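Local coordinates for protein NAD dependent epimerase/dehydratase family (uncultured archaeon MedDCM-OCT-S05-C57, PDB 5Y1F) that binds NAD+ and probably acts as a monomeric L-threonine dehydrogenase of the NAD-dependent epimerase/dehydratase family, at residues I48-L53 and Y59-E64. Numbering follows the deposited sequence.
Sequences IIASDL and YHCKFE. With NAD (nicotinamide-adenine-dinucleotide), chain B.
Ala50 is bonded through both its backbone polar atoms to the strand beside it: its N gives a nearly straight hydrogen bond (174°) to Lys62 O at 2.9 Å, and its O accepts one from Glu64 N. Phe63 sits between these two bonds and adds a CA-H...O contact to the same Ala50 O. Further along, chi1 of -179° sets Ser51 OG beside its own carbonyl carbon, where it donates to Glu64 O at 2.7 Å, nearly in line with the C=O bond. At the other end a water bridges Ile48 O and Lys62 N.

Strands 48-52 and 62-65 are parallel neighbours in the Rossmann fold of this family, and toward its C-terminal end the first presents an acidic residue to the adenosine ribose. Asp52 OD1 accepts a hydrogen bond from NAD O2B and Asp52 OD2 one from NAD O3B, each at 2.7 Å; Leu53 N and Leu28 N hold the same carboxylate. Replacing Asp52 with alanine removes that group and is likely to leave both ribose hydroxyls and the two amides without their acceptor.

Side chains pack on both faces of the pair. On that of Ala50 and Phe63, Ala50 CB meets the edge of the Tyr59 ring, 3.4 Å from its OH, and also Cys61 SG and Phe63 CD1. The Phe63 ring lies with one face over Ser51 CA and brings CZ to 3.8 Å from Asp52 CB. On the other face Ile49 and Lys62 lie side by side, pointing the same way, with Ile49 CD1 tight against Lys62 CE at 3.4 Å.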
loop_
_atom_site.group_PDB
_atom_site.type_symbol
_atom_site.label_atom_id
_atom_site.label_comp_id
_atom_site.label_asym_id
_atom_site.label_seq_id
_atom_site.Cartn_x
_atom_site.Cartn_y
_atom_site.Cartn_z
ATOM N N ILE A 48 17.616 6.065 8.095
ATOM C CA ILE A 48 16.702 5.101 7.504
ATOM C C ILE A 48 17.368 3.786 7.163
ATOM O O ILE A 48 18.444 3.762 6.538
ATOM C CB ILE A 48 16.094 5.674 6.196
ATOM C CG1 ILE A 48 15.585 7.097 6.392
ATOM C CG2 ILE A 48 15.020 4.723 5.688
ATOM C CD1 ILE A 48 14.573 7.271 7.485
ATOM N N ILE A 49 16.832 2.687 7.674
ATOM C CA ILE A 49 17.301 1.362 7.364
ATOM C C ILE A 49 16.217 0.632 6.584
ATOM O O ILE A 49 15.054 0.608 7.012
ATOM C CB ILE A 49 17.590 0.526 8.640
ATOM C CG1 ILE A 49 18.531 1.255 9.608
ATOM C CG2 ILE A 49 18.090 -0.863 8.342
ATOM C CD1 ILE A 49 19.867 1.578 9.025
ATOM N N ALA A 50 16.578 -0.005 5.490
ATOM C CA ALA A 50 15.647 -0.758 4.658
ATOM C C ALA A 50 15.797 -2.228 4.978
ATOM O O ALA A 50 16.935 -2.701 5.217
ATOM C CB ALA A 50 15.968 -0.503 3.199
ATOM N N SER A 51 14.725 -2.995 4.872
ATOM C CA SER A 51 14.807 -4.444 5.009
ATOM C C SER A 51 13.825 -5.125 4.057
ATOM O O SER A 51 12.732 -4.606 3.757
ATOM C CB SER A 51 14.479 -4.784 6.468
ATOM O OG SER A 51 14.551 -6.200 6.712
ATOM N N ASP A 52 14.249 -6.255 3.525
ATOM C CA ASP A 52 13.436 -7.109 2.666
ATOM C C ASP A 52 14.153 -8.477 2.619
ATOM O O ASP A 52 15.135 -8.684 3.335
ATOM C CB ASP A 52 13.273 -6.482 1.264
ATOM C CG ASP A 52 11.970 -6.837 0.582
ATOM O OD1 ASP A 52 11.720 -8.044 0.332
ATOM O OD2 ASP A 52 11.168 -5.896 0.257
ATOM N N LEU A 53 13.631 -9.410 1.839
ATOM C CA LEU A 53 14.160 -10.774 1.841
ATOM C C LEU A 53 15.575 -10.933 1.324
ATOM O O LEU A 53 16.378 -11.676 1.916
ATOM C CB LEU A 53 13.245 -11.700 1.072
ATOM C CG LEU A 53 11.956 -12.062 1.809
ATOM C CD1 LEU A 53 10.911 -12.575 0.822
ATOM C CD2 LEU A 53 12.189 -13.062 2.945
ATOM N N TYR A 59 22.274 -0.092 -4.510
ATOM C CA TYR A 59 21.231 0.348 -3.574
ATOM C C TYR A 59 21.767 1.344 -2.555
ATOM O O TYR A 59 22.727 1.042 -1.839
ATOM C CB TYR A 59 20.646 -0.874 -2.858
ATOM C CG TYR A 59 19.371 -0.580 -2.082
ATOM C CD1 TYR A 59 18.182 -0.352 -2.752
ATOM C CD2 TYR A 59 19.352 -0.602 -0.687
ATOM C CE1 TYR A 59 17.002 -0.130 -2.062
ATOM C CE2 TYR A 59 18.187 -0.275 0.021
ATOM C CZ TYR A 59 17.005 -0.065 -0.688
ATOM O OH TYR A 59 15.808 0.245 -0.065
ATOM N N HIS A 60 21.179 2.541 -2.518
ATOM C CA HIS A 60 21.684 3.664 -1.737
ATOM C C HIS A 60 20.808 3.864 -0.492
ATOM O O HIS A 60 20.233 4.930 -0.236
ATOM C CB HIS A 60 21.726 4.929 -2.628
ATOM C CG HIS A 60 22.469 6.091 -2.030
ATOM N ND1 HIS A 60 23.763 6.003 -1.552
ATOM C CD2 HIS A 60 22.080 7.374 -1.830
ATOM C CE1 HIS A 60 24.134 7.179 -1.077
ATOM N NE2 HIS A 60 23.131 8.027 -1.230
ATOM N N CYS A 61 20.665 2.782 0.251
ATOM C CA CYS A 61 20.204 2.860 1.616
ATOM C C CYS A 61 20.902 1.697 2.338
ATOM O O CYS A 61 21.093 0.630 1.772
ATOM C CB CYS A 61 18.666 2.775 1.675
ATOM S SG CYS A 61 17.950 3.033 3.259
ATOM N N LYS A 62 21.230 1.883 3.590
ATOM C CA LYS A 62 21.615 0.756 4.413
ATOM C C LYS A 62 20.487 -0.278 4.417
ATOM O O LYS A 62 19.276 0.083 4.525
ATOM C CB LYS A 62 21.910 1.187 5.835
ATOM C CG LYS A 62 22.360 0.056 6.739
ATOM C CD LYS A 62 23.131 0.575 7.959
ATOM C CE LYS A 62 22.788 -0.156 9.261
ATOM N NZ LYS A 62 23.533 -1.429 9.513
ATOM N N PHE A 63 20.880 -1.522 4.313
ATOM C CA PHE A 63 19.948 -2.620 4.088
ATOM C C PHE A 63 20.261 -3.767 5.031
ATOM O O PHE A 63 21.437 -4.142 5.219
ATOM C CB PHE A 63 20.005 -3.081 2.643
ATOM C CG PHE A 63 18.971 -4.127 2.308
ATOM C CD1 PHE A 63 17.722 -3.746 1.809
ATOM C CD2 PHE A 63 19.199 -5.482 2.493
ATOM C CE1 PHE A 63 16.790 -4.705 1.451
ATOM C CE2 PHE A 63 18.250 -6.406 2.209
ATOM C CZ PHE A 63 17.067 -6.041 1.607
ATOM N N GLU A 64 19.233 -4.339 5.649
ATOM C CA GLU A 64 19.363 -5.525 6.456
ATOM C C GLU A 64 18.376 -6.577 5.984
ATOM O O GLU A 64 17.162 -6.371 6.044
ATOM C CB GLU A 64 19.030 -5.193 7.898
ATOM C CG GLU A 64 19.997 -4.241 8.560
ATOM C CD GLU A 64 21.127 -4.965 9.227
ATOM O OE1 GLU A 64 21.493 -6.062 8.738
ATOM O OE2 GLU A 64 21.581 -4.468 10.296
HETATM P PA NAD B . 4.812 -5.333 -2.605
HETATM O O1A NAD B . 5.287 -4.486 -3.800
HETATM O O2A NAD B . 4.452 -6.808 -2.886
HETATM O O5B NAD B . 5.991 -5.241 -1.492
HETATM C C5B NAD B . 5.988 -6.129 -0.395
HETATM C C4B NAD B . 7.409 -6.506 -0.095
HETATM O O4B NAD B . 7.275 -7.468 0.966
HETATM C C3B NAD B . 8.122 -7.197 -1.246
HETATM O O3B NAD B . 9.285 -6.465 -1.556
HETATM C C2B NAD B . 8.431 -8.598 -0.698
HETATM O O2B NAD B . 9.720 -9.135 -1.049
HETATM C C1B NAD B . 8.329 -8.390 0.799
HETATM N N9A NAD B . 8.026 -9.663 1.483
HETATM C C8A NAD B . 7.204 -10.643 1.059
HETATM N N7A NAD B . 7.252 -11.688 1.882
HETATM C C5A NAD B . 8.154 -11.370 2.811
HETATM C C6A NAD B . 8.706 -12.059 3.985
HETATM N N6A NAD B . 8.301 -13.309 4.318
HETATM N N1A NAD B . 9.585 -11.404 4.737
HETATM C C2A NAD B . 10.017 -10.203 4.394
HETATM N N3A NAD B . 9.557 -9.506 3.356
HETATM C C4A NAD B . 8.647 -10.051 2.562
HETATM O O3 NAD B . 3.574 -4.669 -1.839
HETATM P PN NAD B . 3.181 -3.105 -1.808
HETATM O O1N NAD B . 4.443 -2.235 -1.730
HETATM O O2N NAD B . 2.229 -2.809 -2.950
HETATM O O5D NAD B . 2.377 -3.047 -0.405
HETATM C C5D NAD B . 3.044 -2.695 0.766
HETATM C C4D NAD B . 1.970 -2.677 1.862
HETATM O O4D NAD B . 0.875 -1.812 1.454
HETATM C C3D NAD B . 1.382 -4.041 2.149
HETATM O O3D NAD B . 0.951 -4.075 3.537
HETATM C C2D NAD B . 0.096 -4.037 1.302
HETATM O O2D NAD B . -0.889 -4.948 1.848
HETATM C C1D NAD B . -0.326 -2.562 1.437
HETATM N N1N NAD B . -1.202 -2.134 0.327
HETATM C C2N NAD B . -0.737 -1.897 -0.938
HETATM C C3N NAD B . -1.592 -1.508 -1.944
HETATM C C7N NAD B . -1.121 -1.187 -3.359
HETATM O O7N NAD B . -1.944 -0.909 -4.189
HETATM N N7N NAD B . 0.158 -1.173 -3.635
HETATM C C4N NAD B . -2.939 -1.352 -1.664
HETATM C C5N NAD B . -3.411 -1.639 -0.394
HETATM C C6N NAD B . -2.516 -2.025 0.585
HETATM O O HOH W 1 20.758 4.390 5.293
#